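Local coordinates for phosphoribosylaminoimidazole-succinocarboxamide synthase (Thermotoga maritima, PDB 1KUT), which catalyses the ATP-dependent joining of L-aspartate to carboxyaminoimidazole ribotide, giving SAICAR in de novo purine biosynthesis, at residues Pro109-Phe114 and Ala147-Thr152; Leu153-Phe158 and Ile169-Gly174; Ile42-Thr47 and Val64-Pro69. All blocks are in the same frame, centred on the assembly; numbering follows the deposited sequence.

Contact 1 (Pro109-Phe114 and Ala147-Thr152); sequences PLVEFF and AAVKIT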
ATOM      1  N   PRO B 109      14.716  -4.085  -7.525  1.00 29.19           N
ATOM      2  CA  PRO B 109      13.416  -3.814  -8.142  1.00 28.31           C
ATOM      3  C   PRO B 109      12.269  -3.817  -7.127  1.00 27.27           C
ATOM      4  O   PRO B 109      12.098  -4.764  -6.350  1.00 26.92           O
ATOM      5  CB  PRO B 109      13.275  -4.941  -9.166  1.00 28.47           C
ATOM      6  CG  PRO B 109      14.715  -5.308  -9.481  1.00 29.04           C
ATOM      7  CD  PRO B 109      15.340  -5.282  -8.115  1.00 29.11           C
ATOM      8  N   LEU B 110      11.475  -2.757  -7.150  1.00 25.96           N
ATOM      9  CA  LEU B 110      10.339  -2.648  -6.248  1.00 24.80           C
ATOM     10  C   LEU B 110       9.021  -2.974  -6.956  1.00 23.87           C
ATOM     11  O   LEU B 110       8.721  -2.420  -8.026  1.00 23.52           O
ATOM     12  CB  LEU B 110      10.287  -1.241  -5.666  1.00 24.84           C
ATOM     13  CG  LEU B 110       9.087  -0.932  -4.780  1.00 25.42           C
ATOM     14  CD1 LEU B 110       9.140  -1.741  -3.486  1.00 25.60           C
ATOM     15  CD2 LEU B 110       9.083   0.541  -4.503  1.00 25.50           C
ATOM     16  N   VAL B 111       8.257  -3.891  -6.360  1.00 22.75           N
ATOM     17  CA  VAL B 111       6.960  -4.308  -6.881  1.00 22.10           C
ATOM     18  C   VAL B 111       5.848  -3.747  -6.000  1.00 21.87           C
ATOM     19  O   VAL B 111       5.870  -3.955  -4.794  1.00 21.87           O
ATOM     20  CB  VAL B 111       6.800  -5.835  -6.862  1.00 22.15           C
ATOM     21  CG1 VAL B 111       5.532  -6.221  -7.602  1.00 21.45           C
ATOM     22  CG2 VAL B 111       8.014  -6.499  -7.475  1.00 22.69           C
ATOM     23  N   GLU B 112       4.878  -3.060  -6.611  1.00 21.52           N
ATOM     24  CA  GLU B 112       3.740  -2.465  -5.909  1.00 21.03           C
ATOM     25  C   GLU B 112       2.414  -2.916  -6.523  1.00 20.81           C
ATOM     26  O   GLU B 112       2.284  -2.996  -7.748  1.00 20.43           O
ATOM     27  CB  GLU B 112       3.761  -0.937  -6.020  1.00 21.33           C
ATOM     28  CG  GLU B 112       4.886  -0.212  -5.316  1.00 22.24           C
ATOM     29  CD  GLU B 112       4.642   1.302  -5.250  1.00 22.23           C
ATOM     30  OE1 GLU B 112       4.707   1.994  -6.296  1.00 22.26           O
ATOM     31  OE2 GLU B 112       4.370   1.798  -4.139  1.00 22.53           O
ATOM     32  N   PHE B 113       1.416  -3.181  -5.685  1.00 20.84           N
ATOM     33  CA  PHE B 113       0.108  -3.557  -6.206  1.00 21.21           C
ATOM     34  C   PHE B 113      -0.887  -2.418  -6.027  1.00 21.66           C
ATOM     35  O   PHE B 113      -0.875  -1.696  -5.034  1.00 21.72           O
ATOM     36  CB  PHE B 113      -0.445  -4.802  -5.514  1.00 20.69           C
ATOM     37  CG  PHE B 113       0.267  -6.069  -5.873  1.00 21.75           C
ATOM     38  CD1 PHE B 113       1.475  -6.404  -5.262  1.00 21.68           C
ATOM     39  CD2 PHE B 113      -0.275  -6.943  -6.822  1.00 21.58           C
ATOM     40  CE1 PHE B 113       2.131  -7.596  -5.589  1.00 22.21           C
ATOM     41  CE2 PHE B 113       0.379  -8.137  -7.153  1.00 21.98           C
ATOM     42  CZ  PHE B 113       1.583  -8.465  -6.536  1.00 21.46           C
ATOM     43  N   PHE B 114      -1.762  -2.275  -7.007  1.00 22.47           N
ATOM     44  CA  PHE B 114      -2.797  -1.257  -6.990  1.00 23.02           C
ATOM     45  C   PHE B 114      -4.101  -1.891  -7.442  1.00 23.60           C
ATOM     46  O   PHE B 114      -4.164  -2.550  -8.482  1.00 23.14           O
ATOM     47  CB  PHE B 114      -2.453  -0.131  -7.956  1.00 22.76           C
ATOM     48  CG  PHE B 114      -1.314   0.716  -7.511  1.00 22.49           C
ATOM     49  CD1 PHE B 114      -1.537   1.841  -6.720  1.00 21.73           C
ATOM     50  CD2 PHE B 114      -0.007   0.399  -7.890  1.00 22.28           C
ATOM     51  CE1 PHE B 114      -0.476   2.649  -6.316  1.00 21.74           C
ATOM     52  CE2 PHE B 114       1.068   1.200  -7.487  1.00 22.20           C
ATOM     53  CZ  PHE B 114       0.834   2.330  -6.701  1.00 21.90           C
ATOM     54  N   ALA B 147       6.705 -13.142 -11.534  1.00 23.83           N
ATOM     55  CA  ALA B 147       6.566 -12.959 -12.957  1.00 23.15           C
ATOM     56  C   ALA B 147       6.928 -11.510 -13.301  1.00 22.79           C
ATOM     57  O   ALA B 147       7.768 -11.254 -14.176  1.00 22.78           O
ATOM     58  CB  ALA B 147       5.144 -13.277 -13.370  1.00 22.64           C
ATOM     59  N   ALA B 148       6.302 -10.564 -12.603  1.00 22.30           N
ATOM     60  CA  ALA B 148       6.557  -9.146 -12.840  1.00 22.14           C
ATOM     61  C   ALA B 148       8.047  -8.810 -12.882  1.00 22.46           C
ATOM     62  O   ALA B 148       8.511  -8.177 -13.836  1.00 22.15           O
ATOM     63  CB  ALA B 148       5.862  -8.309 -11.784  1.00 21.50           C
ATOM     64  N   VAL B 149       8.799  -9.210 -11.852  1.00 22.36           N
ATOM     65  CA  VAL B 149      10.237  -8.940 -11.829  1.00 22.28           C
ATOM     66  C   VAL B 149      10.957  -9.674 -12.969  1.00 22.56           C
ATOM     67  O   VAL B 149      11.775  -9.086 -13.677  1.00 22.47           O
ATOM     68  CB  VAL B 149      10.853  -9.328 -10.464  1.00 22.39           C
ATOM     69  CG1 VAL B 149      12.380  -9.327 -10.543  1.00 21.44           C
ATOM     70  CG2 VAL B 149      10.397  -8.330  -9.407  1.00 21.89           C
ATOM     71  N   LYS B 150      10.654 -10.953 -13.154  1.00 22.53           N
ATOM     72  CA  LYS B 150      11.270 -11.717 -14.236  1.00 22.78           C
ATOM     73  C   LYS B 150      11.115 -10.940 -15.551  1.00 21.76           C
ATOM     74  O   LYS B 150      12.092 -10.641 -16.240  1.00 21.81           O
ATOM     75  CB  LYS B 150      10.575 -13.070 -14.375  1.00 23.82           C
ATOM     76  CG  LYS B 150      11.114 -13.944 -15.502  1.00 25.02           C
ATOM     77  CD  LYS B 150      12.057 -15.004 -14.973  1.00 26.17           C
ATOM     78  CE  LYS B 150      11.345 -15.827 -13.920  1.00 26.70           C
ATOM     79  NZ  LYS B 150       9.996 -16.212 -14.437  1.00 27.69           N
ATOM     80  N   ILE B 151       9.872 -10.626 -15.885  1.00 20.60           N
ATOM     81  CA  ILE B 151       9.557  -9.896 -17.104  1.00 19.88           C
ATOM     82  C   ILE B 151      10.281  -8.560 -17.144  1.00 19.16           C
ATOM     83  O   ILE B 151      10.843  -8.177 -18.162  1.00 18.70           O
ATOM     84  CB  ILE B 151       8.039  -9.628 -17.201  1.00 19.36           C
ATOM     85  CG1 ILE B 151       7.286 -10.939 -17.402  1.00 19.12           C
ATOM     86  CG2 ILE B 151       7.737  -8.678 -18.354  1.00 18.96           C
ATOM     87  CD1 ILE B 151       5.778 -10.782 -17.271  1.00 18.64           C
ATOM     88  N   THR B 152      10.259  -7.856 -16.024  1.00 18.97           N
ATOM     89  CA  THR B 152      10.891  -6.551 -15.922  1.00 19.04           C
ATOM     90  C   THR B 152      12.371  -6.624 -16.227  1.00 19.78           C
ATOM     91  O   THR B 152      12.893  -5.789 -16.967  1.00 19.82           O
ATOM     92  CB  THR B 152      10.670  -5.960 -14.527  1.00 18.65           C
ATOM     93  OG1 THR B 152       9.265  -5.883 -14.283  1.00 18.63           O
ATOM     94  CG2 THR B 152      11.270  -4.573 -14.420  1.00 17.98           C
TER
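Val111 and Val149 meet methyl to methyl, CG2 of the strand residue standing 3.6 Å from CG2 of the helix residue, and this touch is the tight part of the contact. In both valines CG1 lies opposite the backbone N (chi1 -172° in Val111, 168° in Val149), which leaves CG2 as the branch beside that N and turned across the interface; the two side chains meet at a slant. The same Val149 CG2 also approaches the ring of Pro109, but more loosely, at 4.5 Å from Pro109 CB. Ala148 flanks the valine pair at longer range, its CB 4.7 Å from Val111 CG1. Helix 138-160 here lies against one face of the six-stranded antiparallel sheet, and Pro109 and Val111, alternate residues of strand 105-115, both point at it. Val111 also packs on Val84 of the adjacent strand 78-87, while Ala148 and Thr152 continue the helix's footing there on Val86. Beyond Val149 the packing gives out toward solvent: Pro109 and Val149 are partly exposed. Leu110 and Glu112, alternating with the two strand residues of the contact, point to the other face, where Glu112 forms salt bridges to Arg87 and Arg97 and both pack on His129 of the second subunit.

Contact 2 (Leu153-Phe158 and Ile169-Gly174); sequences LALKEF and IKYEFG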
ATOM      1  N   LEU B 153      13.054  -7.614 -15.665  1.00 20.28           N
ATOM      2  CA  LEU B 153      14.475  -7.773 -15.932  1.00 21.51           C
ATOM      3  C   LEU B 153      14.714  -8.201 -17.396  1.00 21.31           C
ATOM      4  O   LEU B 153      15.606  -7.682 -18.068  1.00 21.34           O
ATOM      5  CB  LEU B 153      15.079  -8.793 -14.953  1.00 22.58           C
ATOM      6  CG  LEU B 153      15.695  -8.231 -13.656  1.00 23.58           C
ATOM      7  CD1 LEU B 153      15.270  -6.764 -13.412  1.00 24.26           C
ATOM      8  CD2 LEU B 153      15.284  -9.122 -12.487  1.00 23.84           C
ATOM      9  N   ALA B 154      13.911  -9.133 -17.891  1.00 21.07           N
ATOM     10  CA  ALA B 154      14.049  -9.579 -19.278  1.00 21.01           C
ATOM     11  C   ALA B 154      13.892  -8.397 -20.223  1.00 21.35           C
ATOM     12  O   ALA B 154      14.634  -8.277 -21.200  1.00 21.66           O
ATOM     13  CB  ALA B 154      13.002 -10.621 -19.597  1.00 20.38           C
ATOM     14  N   LEU B 155      12.925  -7.524 -19.930  1.00 21.35           N
ATOM     15  CA  LEU B 155      12.667  -6.347 -20.762  1.00 21.47           C
ATOM     16  C   LEU B 155      13.767  -5.317 -20.594  1.00 22.19           C
ATOM     17  O   LEU B 155      14.130  -4.608 -21.539  1.00 21.83           O
ATOM     18  CB  LEU B 155      11.315  -5.714 -20.408  1.00 20.59           C
ATOM     19  CG  LEU B 155      10.071  -6.433 -20.903  1.00 19.50           C
ATOM     20  CD1 LEU B 155       8.825  -5.639 -20.527  1.00 19.20           C
ATOM     21  CD2 LEU B 155      10.169  -6.585 -22.419  1.00 19.80           C
ATOM     22  N   LYS B 156      14.289  -5.228 -19.380  1.00 23.11           N
ATOM     23  CA  LYS B 156      15.368  -4.298 -19.092  1.00 24.57           C
ATOM     24  C   LYS B 156      16.600  -4.637 -19.940  1.00 25.63           C
ATOM     25  O   LYS B 156      17.269  -3.751 -20.469  1.00 25.88           O
ATOM     26  CB  LYS B 156      15.724  -4.369 -17.608  1.00 24.50           C
ATOM     27  CG  LYS B 156      17.091  -3.776 -17.280  1.00 24.93           C
ATOM     28  CD  LYS B 156      17.535  -4.101 -15.862  1.00 25.00           C
ATOM     29  CE  LYS B 156      18.977  -3.672 -15.658  1.00 25.10           C
ATOM     30  NZ  LYS B 156      19.838  -4.314 -16.705  1.00 26.00           N
ATOM     31  N   GLU B 157      16.899  -5.924 -20.061  1.00 26.94           N
ATOM     32  CA  GLU B 157      18.058  -6.369 -20.837  1.00 28.68           C
ATOM     33  C   GLU B 157      17.809  -6.164 -22.325  1.00 28.96           C
ATOM     34  O   GLU B 157      18.740  -5.963 -23.118  1.00 29.05           O
ATOM     35  CB  GLU B 157      18.339  -7.843 -20.537  1.00 29.39           C
ATOM     36  CG  GLU B 157      18.527  -8.098 -19.055  1.00 31.60           C
ATOM     37  CD  GLU B 157      18.305  -9.552 -18.671  1.00 33.08           C
ATOM     38  OE1 GLU B 157      17.280 -10.129 -19.108  1.00 34.20           O
ATOM     39  OE2 GLU B 157      19.142 -10.113 -17.924  1.00 33.63           O
ATOM     40  N   PHE B 158      16.537  -6.210 -22.688  1.00 29.21           N
ATOM     41  CA  PHE B 158      16.108  -6.017 -24.061  1.00 29.69           C
ATOM     42  C   PHE B 158      16.450  -4.604 -24.544  1.00 30.30           C
ATOM     43  O   PHE B 158      17.196  -4.436 -25.514  1.00 30.18           O
ATOM     44  CB  PHE B 158      14.601  -6.230 -24.154  1.00 29.40           C
ATOM     45  CG  PHE B 158      14.072  -6.143 -25.542  1.00 29.29           C
ATOM     46  CD1 PHE B 158      14.213  -7.213 -26.419  1.00 29.40           C
ATOM     47  CD2 PHE B 158      13.455  -4.980 -25.990  1.00 29.25           C
ATOM     48  CE1 PHE B 158      13.742  -7.129 -27.728  1.00 29.47           C
ATOM     49  CE2 PHE B 158      12.983  -4.879 -27.294  1.00 29.36           C
ATOM     50  CZ  PHE B 158      13.125  -5.956 -28.167  1.00 29.53           C
ATOM     51  N   ILE B 169       7.468   0.044 -15.033  1.00 19.72           N
ATOM     52  CA  ILE B 169       6.494  -0.490 -15.956  1.00 18.34           C
ATOM     53  C   ILE B 169       5.353  -1.072 -15.145  1.00 18.27           C
ATOM     54  O   ILE B 169       5.560  -1.518 -14.028  1.00 18.11           O
ATOM     55  CB  ILE B 169       7.189  -1.588 -16.826  1.00 18.07           C
ATOM     56  CG1 ILE B 169       6.196  -2.250 -17.776  1.00 17.06           C
ATOM     57  CG2 ILE B 169       7.828  -2.641 -15.926  1.00 17.64           C
ATOM     58  CD1 ILE B 169       6.867  -3.047 -18.836  1.00 16.99           C
ATOM     59  N   LYS B 170       4.147  -1.042 -15.696  1.00 18.37           N
ATOM     60  CA  LYS B 170       2.977  -1.588 -15.015  1.00 18.13           C
ATOM     61  C   LYS B 170       2.446  -2.806 -15.779  1.00 17.82           C
ATOM     62  O   LYS B 170       2.380  -2.789 -17.011  1.00 17.54           O
ATOM     63  CB  LYS B 170       1.871  -0.533 -14.939  1.00 18.79           C
ATOM     64  CG  LYS B 170       0.585  -1.068 -14.313  1.00 20.10           C
ATOM     65  CD  LYS B 170      -0.657  -0.481 -14.968  1.00 21.60           C
ATOM     66  CE  LYS B 170      -0.693  -0.761 -16.475  1.00 22.22           C
ATOM     67  NZ  LYS B 170      -2.086  -0.742 -17.018  1.00 22.26           N
ATOM     68  N   TYR B 171       2.067  -3.853 -15.046  1.00 17.28           N
ATOM     69  CA  TYR B 171       1.516  -5.074 -15.647  1.00 16.88           C
ATOM     70  C   TYR B 171       0.116  -5.368 -15.113  1.00 17.57           C
ATOM     71  O   TYR B 171      -0.360  -4.738 -14.164  1.00 17.56           O
ATOM     72  CB  TYR B 171       2.386  -6.292 -15.319  1.00 15.12           C
ATOM     73  CG  TYR B 171       3.846  -6.157 -15.726  1.00 14.07           C
ATOM     74  CD1 TYR B 171       4.226  -6.190 -17.070  1.00 13.44           C
ATOM     75  CD2 TYR B 171       4.842  -5.995 -14.763  1.00 13.08           C
ATOM     76  CE1 TYR B 171       5.560  -6.065 -17.439  1.00 13.01           C
ATOM     77  CE2 TYR B 171       6.182  -5.872 -15.120  1.00 12.49           C
ATOM     78  CZ  TYR B 171       6.527  -5.912 -16.454  1.00 12.36           C
ATOM     79  OH  TYR B 171       7.844  -5.831 -16.808  1.00 12.26           O
ATOM     80  N   GLU B 172      -0.527  -6.339 -15.751  1.00 18.66           N
ATOM     81  CA  GLU B 172      -1.845  -6.839 -15.378  1.00 19.51           C
ATOM     82  C   GLU B 172      -1.833  -8.316 -15.751  1.00 19.40           C
ATOM     83  O   GLU B 172      -1.432  -8.687 -16.855  1.00 18.77           O
ATOM     84  CB  GLU B 172      -2.961  -6.081 -16.105  1.00 20.79           C
ATOM     85  CG  GLU B 172      -3.289  -4.726 -15.450  1.00 22.95           C
ATOM     86  CD  GLU B 172      -4.401  -3.956 -16.159  1.00 24.50           C
ATOM     87  OE1 GLU B 172      -5.320  -4.597 -16.722  1.00 24.88           O
ATOM     88  OE2 GLU B 172      -4.366  -2.701 -16.136  1.00 25.39           O
ATOM     89  N   PHE B 173      -2.235  -9.156 -14.803  1.00 20.00           N
ATOM     90  CA  PHE B 173      -2.246 -10.599 -14.996  1.00 20.95           C
ATOM     91  C   PHE B 173      -3.638 -11.200 -14.905  1.00 22.23           C
ATOM     92  O   PHE B 173      -4.581 -10.571 -14.386  1.00 22.95           O
ATOM     93  CB  PHE B 173      -1.368 -11.290 -13.960  1.00 19.61           C
ATOM     94  CG  PHE B 173       0.092 -10.935 -14.047  1.00 19.68           C
ATOM     95  CD1 PHE B 173       0.571  -9.752 -13.483  1.00 19.20           C
ATOM     96  CD2 PHE B 173       0.995 -11.813 -14.639  1.00 18.78           C
ATOM     97  CE1 PHE B 173       1.924  -9.445 -13.497  1.00 18.91           C
ATOM     98  CE2 PHE B 173       2.348 -11.524 -14.664  1.00 18.92           C
ATOM     99  CZ  PHE B 173       2.818 -10.320 -14.082  1.00 19.63           C
ATOM    100  N   GLY B 174      -3.748 -12.436 -15.390  1.00 23.13           N
ATOM    101  CA  GLY B 174      -5.014 -13.140 -15.368  1.00 24.05           C
ATOM    102  C   GLY B 174      -4.778 -14.634 -15.304  1.00 24.84           C
ATOM    103  O   GLY B 174      -3.633 -15.097 -15.328  1.00 24.59           O
TER
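The Tyr171 ring meets Leu155 through its hydroxyl end rather than its carbons: Leu155 CD1 sits 3.9 Å from Tyr171 OH, the two side chains arriving from opposite directions. To one side of the ring plane stands Ile169, with its CG2 3.6 Å from Tyr171 CZ; on the other side is Ile151, one turn before Leu155 on helix 138-160. Leu155 CD1 touches Ile169 CD1 as well, at 3.7 Å, the side chains crossing at about a right angle. Leucine and isoleucine both use extended chains to span the gap, CD1 of Leu155 lying opposite CA (chi2 -177°). All three residues are buried where helix 138-160 covers the sheet strand that follows it, 164-175, so that a helix and the next strand of the chain close on each other through alternate strand residues. The phenol is held by a hydrogen bond to Thr152 OG1, one turn before Leu155, which gives this apolar cluster a buried polar link. Lys170 and Glu172 point to the opposite face of the strand. There Lys170 NZ forms a salt bridge with Glu172 OE2 at 3.1 Å, approaching from above the carboxylate plane, and Lys116 provides that carboxylate with a second positive partner.

Contact 3 (Ile42-Thr47 and Val64-Pro69); sequences ICAETT and VEYIPP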
ATOM      1  N   ILE B  42       0.486   1.486 -33.380  1.00 25.15           N
ATOM      2  CA  ILE B  42       1.836   1.562 -32.846  1.00 24.63           C
ATOM      3  C   ILE B  42       1.950   0.724 -31.576  1.00 24.04           C
ATOM      4  O   ILE B  42       2.851  -0.096 -31.447  1.00 23.35           O
ATOM      5  CB  ILE B  42       2.212   3.050 -32.554  1.00 24.63           C
ATOM      6  CG1 ILE B  42       2.697   3.709 -33.850  1.00 24.98           C
ATOM      7  CG2 ILE B  42       3.248   3.145 -31.448  1.00 24.56           C
ATOM      8  CD1 ILE B  42       3.054   5.175 -33.715  1.00 24.71           C
ATOM      9  N   CYS B  43       1.016   0.921 -30.652  1.00 23.49           N
ATOM     10  CA  CYS B  43       1.040   0.192 -29.389  1.00 23.13           C
ATOM     11  C   CYS B  43       0.756  -1.302 -29.578  1.00 22.42           C
ATOM     12  O   CYS B  43       1.385  -2.146 -28.940  1.00 22.47           O
ATOM     13  CB  CYS B  43       0.046   0.828 -28.406  1.00 23.32           C
ATOM     14  SG  CYS B  43       0.601   2.468 -27.756  1.00 25.50           S
ATOM     15  N   ALA B  44      -0.175  -1.628 -30.467  1.00 21.69           N
ATOM     16  CA  ALA B  44      -0.505  -3.019 -30.728  1.00 21.21           C
ATOM     17  C   ALA B  44       0.751  -3.742 -31.177  1.00 20.97           C
ATOM     18  O   ALA B  44       1.093  -4.800 -30.648  1.00 21.11           O
ATOM     19  CB  ALA B  44      -1.594  -3.122 -31.810  1.00 20.87           C
ATOM     20  N   GLU B  45       1.458  -3.166 -32.141  1.00 20.48           N
ATOM     21  CA  GLU B  45       2.667  -3.815 -32.634  1.00 20.20           C
ATOM     22  C   GLU B  45       3.835  -3.877 -31.643  1.00 19.53           C
ATOM     23  O   GLU B  45       4.525  -4.893 -31.576  1.00 19.14           O
ATOM     24  CB  GLU B  45       3.127  -3.170 -33.938  1.00 20.42           C
ATOM     25  CG  GLU B  45       4.351  -3.822 -34.528  1.00 20.98           C
ATOM     26  CD  GLU B  45       4.779  -3.166 -35.828  1.00 22.58           C
ATOM     27  OE1 GLU B  45       5.823  -3.588 -36.387  1.00 22.23           O
ATOM     28  OE2 GLU B  45       4.064  -2.230 -36.286  1.00 23.16           O
ATOM     29  N   THR B  46       4.088  -2.825 -30.870  1.00 19.31           N
ATOM     30  CA  THR B  46       5.201  -2.931 -29.934  1.00 18.85           C
ATOM     31  C   THR B  46       4.818  -3.928 -28.830  1.00 17.86           C
ATOM     32  O   THR B  46       5.665  -4.628 -28.303  1.00 17.43           O
ATOM     33  CB  THR B  46       5.655  -1.541 -29.366  1.00 19.23           C
ATOM     34  OG1 THR B  46       5.133  -1.330 -28.055  1.00 20.16           O
ATOM     35  CG2 THR B  46       5.209  -0.424 -30.280  1.00 19.29           C
ATOM     36  N   THR B  47       3.535  -4.033 -28.514  1.00 17.35           N
ATOM     37  CA  THR B  47       3.099  -5.010 -27.514  1.00 16.76           C
ATOM     38  C   THR B  47       3.406  -6.419 -28.029  1.00 17.04           C
ATOM     39  O   THR B  47       4.000  -7.229 -27.318  1.00 17.37           O
ATOM     40  CB  THR B  47       1.571  -4.917 -27.249  1.00 16.37           C
ATOM     41  OG1 THR B  47       1.270  -3.650 -26.658  1.00 15.14           O
ATOM     42  CG2 THR B  47       1.104  -6.031 -26.304  1.00 15.62           C
ATOM     43  N   VAL B  64      -1.547 -14.398 -28.929  1.00 20.46           N
ATOM     44  CA  VAL B  64      -1.514 -15.541 -29.819  1.00 21.16           C
ATOM     45  C   VAL B  64      -0.817 -15.055 -31.094  1.00 21.65           C
ATOM     46  O   VAL B  64       0.092 -15.716 -31.587  1.00 22.03           O
ATOM     47  CB  VAL B  64      -2.924 -16.083 -30.134  1.00 21.52           C
ATOM     48  CG1 VAL B  64      -2.820 -17.224 -31.183  1.00 20.57           C
ATOM     49  CG2 VAL B  64      -3.578 -16.596 -28.839  1.00 20.39           C
ATOM     50  N   GLU B  65      -1.220 -13.892 -31.608  1.00 21.91           N
ATOM     51  CA  GLU B  65      -0.582 -13.332 -32.799  1.00 22.15           C
ATOM     52  C   GLU B  65      -1.009 -11.901 -33.063  1.00 21.94           C
ATOM     53  O   GLU B  65      -2.028 -11.439 -32.537  1.00 22.35           O
ATOM     54  CB  GLU B  65      -0.876 -14.188 -34.047  1.00 23.32           C
ATOM     55  CG  GLU B  65      -2.310 -14.170 -34.560  1.00 24.26           C
ATOM     56  CD  GLU B  65      -2.446 -14.807 -35.959  1.00 26.31           C
ATOM     57  OE1 GLU B  65      -3.511 -15.411 -36.249  1.00 26.44           O
ATOM     58  OE2 GLU B  65      -1.495 -14.692 -36.778  1.00 26.36           O
ATOM     59  N   TYR B  66      -0.232 -11.196 -33.882  1.00 21.37           N
ATOM     60  CA  TYR B  66      -0.537  -9.809 -34.219  1.00 21.12           C
ATOM     61  C   TYR B  66      -1.328  -9.751 -35.522  1.00 20.83           C
ATOM     62  O   TYR B  66      -0.933 -10.347 -36.518  1.00 20.20           O
ATOM     63  CB  TYR B  66       0.761  -8.999 -34.342  1.00 21.10           C
ATOM     64  CG  TYR B  66       0.603  -7.586 -34.885  1.00 21.43           C
ATOM     65  CD1 TYR B  66      -0.380  -6.727 -34.400  1.00 21.67           C
ATOM     66  CD2 TYR B  66       1.472  -7.099 -35.866  1.00 21.74           C
ATOM     67  CE1 TYR B  66      -0.491  -5.413 -34.882  1.00 21.93           C
ATOM     68  CE2 TYR B  66       1.376  -5.801 -36.344  1.00 21.50           C
ATOM     69  CZ  TYR B  66       0.396  -4.962 -35.852  1.00 21.95           C
ATOM     70  OH  TYR B  66       0.332  -3.661 -36.314  1.00 22.37           O
ATOM     71  N   ILE B  67      -2.460  -9.050 -35.486  1.00 20.88           N
ATOM     72  CA  ILE B  67      -3.327  -8.892 -36.649  1.00 21.24           C
ATOM     73  C   ILE B  67      -3.298  -7.407 -37.005  1.00 21.63           C
ATOM     74  O   ILE B  67      -4.106  -6.617 -36.510  1.00 21.08           O
ATOM     75  CB  ILE B  67      -4.784  -9.310 -36.339  1.00 20.85           C
ATOM     76  CG1 ILE B  67      -4.816 -10.679 -35.647  1.00 21.11           C
ATOM     77  CG2 ILE B  67      -5.589  -9.375 -37.622  1.00 21.11           C
ATOM     78  CD1 ILE B  67      -4.366 -11.847 -36.506  1.00 21.49           C
ATOM     79  N   PRO B  68      -2.369  -7.011 -37.893  1.00 22.63           N
ATOM     80  CA  PRO B  68      -2.229  -5.608 -38.310  1.00 23.20           C
ATOM     81  C   PRO B  68      -3.574  -5.024 -38.703  1.00 23.97           C
ATOM     82  O   PRO B  68      -4.428  -5.727 -39.238  1.00 24.78           O
ATOM     83  CB  PRO B  68      -1.270  -5.681 -39.499  1.00 23.19           C
ATOM     84  CG  PRO B  68      -0.528  -6.992 -39.300  1.00 22.99           C
ATOM     85  CD  PRO B  68      -1.613  -7.906 -38.787  1.00 22.75           C
ATOM     86  N   PRO B  69      -3.779  -3.728 -38.464  1.00 24.37           N
ATOM     87  CA  PRO B  69      -2.842  -2.774 -37.856  1.00 24.41           C
ATOM     88  C   PRO B  69      -2.854  -2.609 -36.323  1.00 24.53           C
ATOM     89  O   PRO B  69      -1.804  -2.386 -35.719  1.00 24.81           O
ATOM     90  CB  PRO B  69      -3.206  -1.471 -38.551  1.00 24.59           C
ATOM     91  CG  PRO B  69      -4.725  -1.602 -38.656  1.00 24.69           C
ATOM     92  CD  PRO B  69      -4.864  -3.020 -39.175  1.00 23.88           C
TER
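Strand 63-67, an edge strand of the five-stranded antiparallel sheet, runs into a cis Pro68-Pro69 peptide, and Tyr66 near its end packs the strand against helix 39-55. The Tyr66 ring is sandwiched: Glu45 CA makes a CH-pi contact over one face, 4.3 Å from the ring centroid and displaced toward the rim, while Pro68 N lies over the centre of the opposite face, 3.8 Å above the plane. With CG opposite its backbone N (chi1 172°), Tyr66 swings the ring at the helix, where Glu45 CB comes within 3.7 Å of Tyr66 OH and Ala44 CB lies obliquely 4.0 Å from Tyr66 CE1. The hydroxyl donates to Pro69 O at 2.6 Å, from above the carbonyl plane, tying the turn back onto the ring. A leucine in place of Tyr66 would probably leave Pro69 O without its donor and Glu45 CA without a flat face to rest on. Glu45 runs on, fully extended, to a salt bridge with Arg225 of helix 214-229. Ala44 also packs on Phe21 of strand 16-21 and Tyr66 on Leu72 of strand 71-74, so helix 39-55 lies between the sheet and helix 214-229.

How the contacts relate
Contacts 1 and 2 share helix 138-160 and reach the same six-stranded sheet, their centres about 7 Å apart: contact 1 lies at the surface, on strand 105-115, whereas contact 2 is fully buried, on strand 164-175. They also touch each other directly, for instance where Ala147 packs on Phe173. Contact 3 belongs to the other, five-stranded sheet and its own helix; it is partly buried, its centre about 23 Å from that of contact 1 and about 17 Å from that of contact 2. Chemistry follows place: purely aliphatic carbons in contact 1, aliphatic groups around a phenol in contact 2, and a tyrosine ring between backbone atoms and flanked by helix side chains in contact 3.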